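Local structure of uncharacterized protein (Acinetobacter baumannii, 4PAR) at residues R182-D187 / K308-T313; K21-E26 / H70-E75; D39-F44 / F163-I168; L52-I57 / S88-D93. The protein probably cleaves DNA that carries 5-hydroxymethylcytosine, combining a VSR-like endonuclease part with an SRA-like part. The protein carries 3 engineered substitutions. One frame throughout, in Å; residues are numbered along the deposited sequence.

Contact 2 is the buried one, contact 1 is partly buried, and contacts 3 and 4 lie at the surface. Contact 1 pairs two strands in the SRA-like part. Contacts 2 and 4 lie in the endonuclease part, where contact 2 docks a loop on strand 69-74 and contact 4 brings two loops together. Contact 3 joins the loop 39-44, also of the endonuclease part, to the loop that follows helix 136-159. Loops 39-44 and 52-57 stand at the two ends of strand 45-51. Contact 3 touches contact 1 through Lys164 and Asp187. Backbone bonds dominate contact 1, single polar groups anchor contact 2, an aromatic face carries contact 3, and contact 4 rests on van der Waals touches.

Contact 1: residues R182-D187 / K308-T313; sequences RISLAD and KSEVQT. Engineered in segment 308-313: Ser309 (natural residue Cys).
Ile183 and Val311 form the hydrogen-bonded pair of an antiparallel beta ladder in the SRA-like part. Strand 182-184 lies beside the end of strand 302-312. Ile183 N donates to Val311 O at 2.9 Å, and Val311 N returns a bond to Ile183 O at 3.0 Å. The non-hydrogen-bonded pairs Arg182-Gln312 and Ser184-Glu310 flank it. Past the strand, Leu185 N reaches Ser309 O nearly along the C=O axis. Ser309 is an engineered residue, Cys in the natural protein, and its OG and CB touch Leu185 CD1.

The two faces differ. On one, the buried Ile183 and Val311 meet, Ile183 CB on Val311 CG2 at 4.0 Å. Val311 also packs on Phe287 and Leu290 of strand 283-295. From just past the strand, Thr313 CG2 touches Ile183 CG1 at 3.8 Å. On the other, Arg182 and Glu310 run side by side and point the same way. Arg182 CG sits in the crowded position between N and C (chi1 58°), and the chain extends to NE. Glu310 OE1 meets the guanidinium at its edge. Arg182 NH1 and Glu310 OE1 form a salt bridge at 3.2 Å; the hydrogen bond within it is weak, with the planar groups 76° apart.

Contact 2: residues K21-E26 / H70-E75; sequences KNKRYE and HIEVDE
Lys23 NZ is held by Val73 O across the contact and by Asp61 in a salt bridge. The bond from Lys23 NZ to Val73 O is 3.2 Å and lies in the carbonyl plane, on a lone pair. Tyr97 adds a cation-pi contact to the same ammonium. The Lys23 chain bends at chi3 (-86°), which sets the course of CE, and its CD passes 3.6 Å from Val73 O.

Strand 69-74 belongs to the mixed sheet of the endonuclease part, of the PD-(D/E)XK clan. The loop 21-26 leads into helix 26-37, with Tyr25 at the N-cap position. Just past the strand, Glu75 reaches this loop. Its OE2 accepts from Tyr25 N at 2.8 Å, in an almost straight bond of 174°. Arg24 N is close to the same oxygen, but its angle is poor. The carboxylate also lies against Lys23 CB, 3.4 Å from Glu75 OE2.

Val73 adds the apolar part of the contact. Its CG1 touches Tyr25 CB at 4.1 Å, and its CG2 meets Glu26 CA. Val29 of helix 26-37 packs on Val73 as well. Arg24 forms a salt bridge with Asp11 of the second subunit, and Tyr25 packs on Ile14 of that subunit.

Contact 3: residues D39-F44 / F163-I168; sequences DFTLKF and FKEWNI
Lys43 lays its aliphatic chain across one face of the Trp166 indole, a CH-pi contact made by a charged residue. Lys43 CB stands 3.6 Å from the centroid of the five-membered ring and 14° off its normal. Lys43 CG follows over Trp166 CE2 at 3.7 Å, and Lys43 CD comes to 3.6 Å from Trp166 NE1. The two side chains cross at about a right angle. Lys43 CG is anti to the backbone N (chi1 -177°), and the chain is extended beyond it. The methylenes therefore run over the ring while the ammonium passes on toward Glu171, in a long, weak ion pair.

Trp166 is also framed by backbone. Phe40 O lies at its edge, near the ring plane, beside CE3. Lys43 CA lies over the ring face. Trp166 N gives a weak bond to Thr41 O, 3.2 Å long. Gln66 also bonds weakly to Thr41 O.

Phe163 makes a second, smaller patch. Its CZ meets Leu42 CD1 at 4.0 Å and Thr41 OG1 at 3.9 Å. Leu42 packs further on Ile150 of helix 136-159, and Phe163 packs on Ile158 of the same helix. Tyr12 of helix 7-16 meets the Trp166 ring, with their planes about 65° apart.

The loop 39-44 owes its shape partly to Asp39. Its OD1 accepts from Thr41 N at 2.9 Å, while OD2 pairs with Lys154. The Asp39-Thr41 bond is that of an Asx turn, here in the loop that links helix 26-37 to strand 45-51.

Contact 4: residues L52-I57 / S88-D93; sequences LSNKKI and SLNQID
Leu52 meets the Asn90 amide with its methyl tip, and the two side chains cross at about a right angle. Leu52 CD1 is 3.5 Å from Asn90 ND2 and 3.8 Å from Asn90 CG. Beside it, Ser53 OG touches Gln91 CG at 3.5 Å. A looser pair follows: Asn54 ND2 and Asn90 OD1 stand 4.0 Å apart, with the amide planes turned 79° to each other. Lys56 NZ comes within 4.3 Å of Ser88 CB.

The next shell holds these groups in place. Asn54 OD1 accepts from Lys56 N at 3.1 Å, in an Asx turn, with the donor well above the carbonyl plane. The backbone bond from Leu52 N to Lys56 O closes the loop that joins strands 45-51 and 57-64 as a beta hairpin; the Asx turn lies within it. Residues 88-93 lie in the loop between strands 85-87 and 97-99, where Asn90 ND2 donates to Pro95 O.

Further out, Ser53 OG bonds Glu94, and Lys56 NZ forms a salt bridge with Glu86 and a hydrogen bond with Ser98. Leu52 also packs on Glu94 and Pro95.

Glu94 and Pro95 lie a little further along the second loop, Glu86 and Ser98 on the strands beside it. Between residues 52-57 and 88-93 the contact is van der Waals and small. The polar bonds to these four residues, rather than the direct touches, therefore probably fix how the loops lie.

Contact 1: residues R182-D187 / K308-T313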
# COMPACT_ATOMS: atom_id res chain seq x y z
N ARG F 182 4.68 14.98 37.35
CA ARG F 182 3.46 14.21 37.15
C ARG F 182 3.05 14.04 35.69
O ARG F 182 3.50 14.77 34.80
CB ARG F 182 2.30 14.84 37.92
CG ARG F 182 2.02 16.29 37.55
CD ARG F 182 0.75 16.77 38.24
NE ARG F 182 0.74 18.21 38.46
CZ ARG F 182 -0.14 18.84 39.23
NH1 ARG F 182 -1.08 18.15 39.86
NH2 ARG F 182 -0.07 20.16 39.38
N ILE F 183 2.19 13.06 35.46
CA ILE F 183 1.59 12.80 34.16
C ILE F 183 0.08 12.79 34.32
O ILE F 183 -0.47 11.97 35.06
CB ILE F 183 2.08 11.47 33.56
CG1 ILE F 183 3.57 11.56 33.24
CG2 ILE F 183 1.27 11.12 32.33
CD1 ILE F 183 4.13 10.30 32.63
N SER F 184 -0.58 13.70 33.61
CA SER F 184 -2.00 13.93 33.77
C SER F 184 -2.78 13.75 32.46
O SER F 184 -2.20 13.77 31.38
CB SER F 184 -2.24 15.34 34.32
OG SER F 184 -3.62 15.67 34.30
N LEU F 185 -4.09 13.58 32.58
CA LEU F 185 -4.95 13.46 31.42
C LEU F 185 -5.20 14.83 30.81
O LEU F 185 -5.41 14.95 29.60
CB LEU F 185 -6.28 12.81 31.80
CG LEU F 185 -6.17 11.35 32.23
CD1 LEU F 185 -7.54 10.79 32.57
CD2 LEU F 185 -5.53 10.53 31.13
N ALA F 186 -5.17 15.86 31.65
CA ALA F 186 -5.33 17.22 31.17
C ALA F 186 -4.14 17.62 30.30
O ALA F 186 -4.29 18.41 29.36
CB ALA F 186 -5.47 18.17 32.35
N ASP F 187 -2.97 17.07 30.61
CA ASP F 187 -1.76 17.36 29.85
C ASP F 187 -1.76 16.64 28.51
O ASP F 187 -0.98 16.97 27.62
CB ASP F 187 -0.52 16.95 30.64
CG ASP F 187 -0.34 17.77 31.90
OD1 ASP F 187 -1.36 18.17 32.50
OD2 ASP F 187 0.82 18.02 32.29
N LYS F 308 -7.61 7.32 39.50
CA LYS F 308 -6.77 8.53 39.48
C LYS F 308 -6.49 9.03 38.07
O LYS F 308 -6.29 8.24 37.15
CB LYS F 308 -5.45 8.28 40.23
CG LYS F 308 -5.54 8.43 41.75
CD LYS F 308 -4.19 8.24 42.46
CE LYS F 308 -3.24 9.42 42.23
NZ LYS F 308 -3.67 10.68 42.91
N SER F 309 -6.51 10.35 37.91
CA SER F 309 -6.23 10.97 36.62
C SER F 309 -4.79 11.49 36.50
O SER F 309 -4.40 12.03 35.47
CB SER F 309 -7.21 12.11 36.37
OG SER F 309 -8.55 11.63 36.34
N GLU F 310 -4.01 11.33 37.57
CA GLU F 310 -2.64 11.83 37.59
C GLU F 310 -1.70 10.84 38.26
O GLU F 310 -2.06 10.22 39.26
CB GLU F 310 -2.57 13.18 38.31
CG GLU F 310 -3.46 14.26 37.71
CD GLU F 310 -3.42 15.56 38.48
OE1 GLU F 310 -2.94 15.55 39.64
OE2 GLU F 310 -3.86 16.59 37.94
N VAL F 311 -0.49 10.69 37.73
CA VAL F 311 0.50 9.82 38.37
C VAL F 311 1.87 10.50 38.49
O VAL F 311 2.38 11.06 37.53
CB VAL F 311 0.66 8.48 37.62
CG1 VAL F 311 -0.55 7.59 37.85
CG2 VAL F 311 0.89 8.70 36.14
N GLN F 312 2.45 10.43 39.68
CA GLN F 312 3.76 11.03 39.92
C GLN F 312 4.86 10.25 39.19
O GLN F 312 4.73 9.04 38.99
CB GLN F 312 4.05 11.11 41.42
CG GLN F 312 3.79 9.82 42.19
CD GLN F 312 3.97 9.99 43.69
OE1 GLN F 312 4.20 11.09 44.18
NE2 GLN F 312 3.87 8.88 44.42
N THR F 313 5.91 10.95 38.78
CA THR F 313 7.02 10.31 38.07
C THR F 313 8.24 10.13 38.97
O THR F 313 8.25 10.59 40.11
CB THR F 313 7.43 11.13 36.83
OG1 THR F 313 7.96 12.39 37.26
CG2 THR F 313 6.22 11.37 35.94

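Contact 2: residues K21-E26 / H70-E75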
# COMPACT_ATOMS: atom_id res chain seq x y z
N LYS F 21 -9.65 15.63 2.77
CA LYS F 21 -10.87 16.18 3.36
C LYS F 21 -11.99 15.16 3.52
O LYS F 21 -12.29 14.41 2.60
CB LYS F 21 -11.38 17.35 2.51
CG LYS F 21 -10.51 18.59 2.56
CD LYS F 21 -10.87 19.56 1.44
CE LYS F 21 -12.34 19.95 1.49
NZ LYS F 21 -12.71 20.62 2.76
N ASN F 22 -12.58 15.13 4.71
CA ASN F 22 -13.78 14.34 4.94
C ASN F 22 -15.03 15.08 4.47
O ASN F 22 -15.92 14.49 3.85
CB ASN F 22 -13.91 13.99 6.42
CG ASN F 22 -12.83 13.04 6.88
OD1 ASN F 22 -12.39 12.18 6.11
ND2 ASN F 22 -12.39 13.19 8.12
N LYS F 23 -15.07 16.37 4.75
CA LYS F 23 -16.21 17.20 4.42
C LYS F 23 -15.83 18.32 3.46
O LYS F 23 -14.67 18.75 3.41
CB LYS F 23 -16.82 17.79 5.69
CG LYS F 23 -17.79 16.85 6.38
CD LYS F 23 -18.17 17.34 7.76
CE LYS F 23 -17.17 16.87 8.79
NZ LYS F 23 -17.55 17.28 10.18
N ARG F 24 -16.81 18.80 2.70
CA ARG F 24 -16.60 19.79 1.65
C ARG F 24 -16.13 21.15 2.17
O ARG F 24 -15.24 21.77 1.59
CB ARG F 24 -17.90 19.96 0.86
CG ARG F 24 -17.87 21.05 -0.19
CD ARG F 24 -18.98 20.84 -1.19
NE ARG F 24 -19.52 22.10 -1.68
CZ ARG F 24 -19.09 22.71 -2.79
NH1 ARG F 24 -18.12 22.17 -3.51
NH2 ARG F 24 -19.65 23.85 -3.16
N TYR F 25 -16.74 21.62 3.25
CA TYR F 25 -16.41 22.92 3.83
C TYR F 25 -15.40 22.85 4.97
O TYR F 25 -15.15 23.85 5.65
CB TYR F 25 -17.68 23.63 4.29
CG TYR F 25 -18.46 24.24 3.15
CD1 TYR F 25 -18.97 23.45 2.13
CD2 TYR F 25 -18.68 25.61 3.08
CE1 TYR F 25 -19.68 23.99 1.08
CE2 TYR F 25 -19.39 26.16 2.04
CZ TYR F 25 -19.89 25.35 1.04
OH TYR F 25 -20.60 25.91 -0.01
N GLU F 26 -14.84 21.66 5.21
CA GLU F 26 -13.93 21.42 6.33
C GLU F 26 -12.65 22.27 6.29
O GLU F 26 -12.36 23.04 7.21
CB GLU F 26 -13.57 19.93 6.39
CG GLU F 26 -12.63 19.55 7.52
CD GLU F 26 -11.88 18.26 7.24
OE1 GLU F 26 -12.15 17.62 6.19
OE2 GLU F 26 -11.01 17.89 8.07
N HIS F 70 -13.81 21.23 20.82
CA HIS F 70 -13.92 20.73 19.47
C HIS F 70 -14.70 21.69 18.59
O HIS F 70 -15.49 22.50 19.07
CB HIS F 70 -14.60 19.37 19.43
CG HIS F 70 -13.83 18.29 20.12
ND1 HIS F 70 -13.08 17.37 19.44
CD2 HIS F 70 -13.73 17.98 21.43
CE1 HIS F 70 -12.53 16.53 20.30
NE2 HIS F 70 -12.90 16.88 21.52
N ILE F 71 -14.43 21.59 17.30
CA ILE F 71 -15.16 22.33 16.29
C ILE F 71 -15.54 21.35 15.19
O ILE F 71 -14.69 20.62 14.64
CB ILE F 71 -14.33 23.48 15.73
CG1 ILE F 71 -14.12 24.54 16.82
CG2 ILE F 71 -15.03 24.10 14.54
CD1 ILE F 71 -12.76 25.17 16.80
N GLU F 72 -16.83 21.34 14.90
CA GLU F 72 -17.41 20.48 13.88
C GLU F 72 -18.11 21.31 12.81
O GLU F 72 -18.95 22.16 13.12
CB GLU F 72 -18.40 19.50 14.51
CG GLU F 72 -19.11 18.61 13.53
CD GLU F 72 -20.19 17.77 14.18
OE1 GLU F 72 -21.05 18.35 14.88
OE2 GLU F 72 -20.18 16.54 13.99
N VAL F 73 -17.76 21.06 11.55
CA VAL F 73 -18.50 21.63 10.44
C VAL F 73 -19.78 20.82 10.21
O VAL F 73 -19.72 19.60 10.02
CB VAL F 73 -17.66 21.65 9.15
CG1 VAL F 73 -18.55 21.96 7.95
CG2 VAL F 73 -16.52 22.66 9.28
N ASP F 74 -20.93 21.49 10.25
CA ASP F 74 -22.21 20.86 9.92
C ASP F 74 -22.62 21.20 8.50
O ASP F 74 -22.85 22.36 8.16
CB ASP F 74 -23.33 21.27 10.89
CG ASP F 74 -24.64 20.50 10.65
OD1 ASP F 74 -24.76 19.78 9.63
OD2 ASP F 74 -25.57 20.62 11.48
N GLU F 75 -22.62 20.17 7.69
CA GLU F 75 -23.28 20.14 6.42
C GLU F 75 -24.38 19.12 6.53
O GLU F 75 -25.50 19.35 6.14
CB GLU F 75 -22.31 19.67 5.36
CG GLU F 75 -20.91 20.19 5.56
CD GLU F 75 -19.99 19.75 4.46
OE1 GLU F 75 -20.42 18.94 3.64
OE2 GLU F 75 -18.84 20.20 4.41

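Contact 3: residues D39-F44 / F163-I168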
# COMPACT_ATOMS: atom_id res chain seq x y z
N ASP F 39 -2.61 31.60 17.34
CA ASP F 39 -1.87 31.38 18.58
C ASP F 39 -1.36 29.94 18.57
O ASP F 39 -2.15 29.00 18.68
CB ASP F 39 -2.74 31.63 19.81
CG ASP F 39 -1.96 31.50 21.12
OD1 ASP F 39 -0.82 30.99 21.12
OD2 ASP F 39 -2.51 31.91 22.17
N PHE F 40 -0.05 29.76 18.45
CA PHE F 40 0.51 28.42 18.35
C PHE F 40 1.02 27.88 19.68
O PHE F 40 1.59 26.79 19.74
CB PHE F 40 1.58 28.40 17.28
CG PHE F 40 1.03 28.57 15.90
CD1 PHE F 40 0.87 29.83 15.35
CD2 PHE F 40 0.60 27.47 15.18
CE1 PHE F 40 0.33 29.98 14.09
CE2 PHE F 40 0.06 27.62 13.92
CZ PHE F 40 -0.07 28.88 13.37
N THR F 41 0.80 28.62 20.76
CA THR F 41 0.94 28.04 22.09
C THR F 41 -0.21 27.05 22.30
O THR F 41 -0.21 26.26 23.24
CB THR F 41 0.94 29.10 23.20
OG1 THR F 41 -0.33 29.76 23.24
CG2 THR F 41 2.04 30.12 22.96
N LEU F 42 -1.19 27.11 21.40
CA LEU F 42 -2.33 26.21 21.41
C LEU F 42 -2.13 25.04 20.46
O LEU F 42 -2.11 25.21 19.24
CB LEU F 42 -3.61 26.96 21.02
CG LEU F 42 -4.49 27.52 22.13
CD1 LEU F 42 -3.68 28.29 23.16
CD2 LEU F 42 -5.56 28.40 21.52
N LYS F 43 -1.99 23.84 21.00
CA LYS F 43 -1.88 22.65 20.17
C LYS F 43 -3.25 22.36 19.57
O LYS F 43 -4.27 22.60 20.22
CB LYS F 43 -1.37 21.45 20.97
CG LYS F 43 -1.16 20.19 20.13
CD LYS F 43 -0.54 19.06 20.95
CE LYS F 43 -0.41 17.79 20.12
NZ LYS F 43 0.21 16.67 20.88
N PHE F 44 -3.27 21.86 18.34
CA PHE F 44 -4.54 21.49 17.71
C PHE F 44 -4.40 20.22 16.89
O PHE F 44 -3.31 19.87 16.43
CB PHE F 44 -5.07 22.64 16.84
CG PHE F 44 -4.22 22.94 15.64
CD1 PHE F 44 -4.40 22.24 14.45
CD2 PHE F 44 -3.26 23.93 15.69
CE1 PHE F 44 -3.62 22.52 13.36
CE2 PHE F 44 -2.49 24.21 14.59
CZ PHE F 44 -2.67 23.50 13.42
N PHE F 163 -2.57 26.52 32.77
CA PHE F 163 -2.24 26.46 31.35
C PHE F 163 -0.77 26.17 31.10
O PHE F 163 0.11 26.85 31.62
CB PHE F 163 -2.63 27.76 30.65
CG PHE F 163 -2.24 27.81 29.20
CD1 PHE F 163 -3.02 27.20 28.23
CD2 PHE F 163 -1.10 28.49 28.79
CE1 PHE F 163 -2.67 27.25 26.89
CE2 PHE F 163 -0.74 28.54 27.46
CZ PHE F 163 -1.52 27.92 26.51
N LYS F 164 -0.51 25.16 30.27
CA LYS F 164 0.84 24.77 29.90
C LYS F 164 1.05 24.97 28.41
O LYS F 164 0.44 24.28 27.59
CB LYS F 164 1.11 23.31 30.29
CG LYS F 164 1.29 23.10 31.80
CD LYS F 164 1.16 21.63 32.19
CE LYS F 164 -0.31 21.22 32.30
NZ LYS F 164 -1.02 21.98 33.37
N GLU F 165 1.91 25.92 28.05
CA GLU F 165 2.10 26.25 26.64
C GLU F 165 2.71 25.08 25.89
O GLU F 165 3.36 24.21 26.47
CB GLU F 165 2.97 27.50 26.48
CG GLU F 165 4.40 27.35 26.93
CD GLU F 165 5.20 28.63 26.71
OE1 GLU F 165 4.63 29.58 26.13
OE2 GLU F 165 6.38 28.67 27.11
N TRP F 166 2.47 25.05 24.58
CA TRP F 166 2.80 23.90 23.76
C TRP F 166 4.23 23.96 23.21
O TRP F 166 4.65 24.99 22.68
CB TRP F 166 1.79 23.80 22.62
CG TRP F 166 2.05 22.72 21.64
CD1 TRP F 166 2.52 21.47 21.88
CD2 TRP F 166 1.84 22.81 20.22
NE1 TRP F 166 2.62 20.76 20.71
CE2 TRP F 166 2.20 21.56 19.67
CE3 TRP F 166 1.37 23.81 19.37
CZ2 TRP F 166 2.12 21.30 18.31
CZ3 TRP F 166 1.29 23.55 18.02
CH2 TRP F 166 1.66 22.30 17.51
N ASN F 167 4.96 22.86 23.36
CA ASN F 167 6.30 22.74 22.77
C ASN F 167 6.54 21.38 22.13
O ASN F 167 6.45 20.34 22.79
CB ASN F 167 7.37 23.00 23.83
CG ASN F 167 8.76 23.04 23.24
OD1 ASN F 167 8.95 23.39 22.07
ND2 ASN F 167 9.75 22.66 24.04
N ILE F 168 6.87 21.38 20.84
CA ILE F 168 7.13 20.14 20.10
C ILE F 168 8.32 19.37 20.64
O ILE F 168 8.22 18.17 20.91
CB ILE F 168 7.38 20.42 18.60
CG1 ILE F 168 6.09 20.81 17.90
CG2 ILE F 168 7.96 19.19 17.93
CD1 ILE F 168 5.11 19.66 17.77

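Contact 4: residues L52-I57 / S88-D93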
# COMPACT_ATOMS: atom_id res chain seq x y z
N LEU F 52 -18.22 8.02 21.13
CA LEU F 52 -19.52 8.47 21.62
C LEU F 52 -20.03 7.59 22.74
O LEU F 52 -19.38 6.62 23.15
CB LEU F 52 -20.55 8.48 20.49
CG LEU F 52 -20.26 9.19 19.18
CD1 LEU F 52 -21.47 9.04 18.28
CD2 LEU F 52 -19.95 10.65 19.42
N SER F 53 -21.23 7.91 23.21
CA SER F 53 -21.85 7.16 24.30
C SER F 53 -22.08 5.71 23.97
O SER F 53 -22.02 4.87 24.86
CB SER F 53 -23.19 7.79 24.67
OG SER F 53 -23.02 9.13 25.10
N ASN F 54 -22.29 5.40 22.70
CA ASN F 54 -22.90 4.12 22.33
C ASN F 54 -22.05 2.90 22.01
O ASN F 54 -22.60 1.81 21.93
CB ASN F 54 -23.80 4.33 21.13
CG ASN F 54 -23.31 5.44 20.24
OD1 ASN F 54 -22.14 5.83 20.29
ND2 ASN F 54 -24.20 5.94 19.42
N LYS F 55 -20.72 3.08 21.94
CA LYS F 55 -19.75 2.24 21.22
C LYS F 55 -19.42 2.70 19.80
O LYS F 55 -18.54 2.13 19.16
CB LYS F 55 -20.17 0.78 21.06
CG LYS F 55 -21.07 0.52 19.84
CD LYS F 55 -21.39 -0.95 19.67
CE LYS F 55 -22.42 -1.21 18.55
NZ LYS F 55 -23.86 -0.98 18.90
N LYS F 56 -20.12 3.70 19.27
CA LYS F 56 -19.84 4.12 17.90
C LYS F 56 -18.64 5.06 17.86
O LYS F 56 -18.39 5.81 18.80
CB LYS F 56 -21.06 4.80 17.25
CG LYS F 56 -22.19 3.83 16.88
CD LYS F 56 -23.39 4.57 16.28
CE LYS F 56 -22.98 5.40 15.08
NZ LYS F 56 -24.14 6.11 14.48
N ILE F 57 -17.88 5.02 16.76
CA ILE F 57 -16.71 5.89 16.63
C ILE F 57 -17.02 7.09 15.74
O ILE F 57 -17.48 6.94 14.61
CB ILE F 57 -15.50 5.13 16.06
CG1 ILE F 57 -15.26 3.84 16.84
CG2 ILE F 57 -14.25 6.02 16.08
CD1 ILE F 57 -14.15 2.99 16.28
N SER F 88 -25.91 11.44 11.95
CA SER F 88 -26.85 11.00 12.98
C SER F 88 -26.91 11.99 14.14
O SER F 88 -26.04 12.84 14.29
CB SER F 88 -26.47 9.61 13.49
OG SER F 88 -27.34 9.21 14.54
N LEU F 89 -27.95 11.87 14.96
CA LEU F 89 -28.07 12.72 16.13
C LEU F 89 -27.68 11.94 17.38
O LEU F 89 -27.96 10.75 17.50
CB LEU F 89 -29.50 13.26 16.26
CG LEU F 89 -29.68 14.41 17.26
CD1 LEU F 89 -28.76 15.58 16.92
CD2 LEU F 89 -31.13 14.85 17.30
N ASN F 90 -27.02 12.63 18.31
CA ASN F 90 -26.45 12.02 19.50
C ASN F 90 -26.54 12.98 20.68
O ASN F 90 -27.29 13.96 20.63
CB ASN F 90 -25.01 11.59 19.26
CG ASN F 90 -24.87 10.63 18.08
OD1 ASN F 90 -25.43 9.54 18.09
ND2 ASN F 90 -24.11 11.05 17.07
N GLN F 91 -25.80 12.69 21.75
CA GLN F 91 -25.75 13.56 22.92
C GLN F 91 -25.36 14.98 22.51
O GLN F 91 -24.61 15.17 21.55
CB GLN F 91 -24.77 13.03 23.97
CG GLN F 91 -25.24 11.76 24.67
CD GLN F 91 -26.52 11.98 25.45
OE1 GLN F 91 -27.57 11.44 25.11
NE2 GLN F 91 -26.44 12.78 26.51
N ILE F 92 -25.89 15.96 23.24
CA ILE F 92 -25.79 17.37 22.87
C ILE F 92 -24.34 17.83 22.64
O ILE F 92 -24.07 18.61 21.73
CB ILE F 92 -26.47 18.26 23.96
CG1 ILE F 92 -26.42 19.75 23.58
CG2 ILE F 92 -25.86 18.02 25.34
CD1 ILE F 92 -27.20 20.64 24.53
N ASP F 93 -23.42 17.30 23.44
CA ASP F 93 -22.01 17.67 23.37
C ASP F 93 -21.17 16.72 22.49
O ASP F 93 -19.94 16.77 22.52
CB ASP F 93 -21.41 17.75 24.78
CG ASP F 93 -21.23 19.19 25.24
OD1 ASP F 93 -20.76 20.02 24.43
OD2 ASP F 93 -21.57 19.50 26.40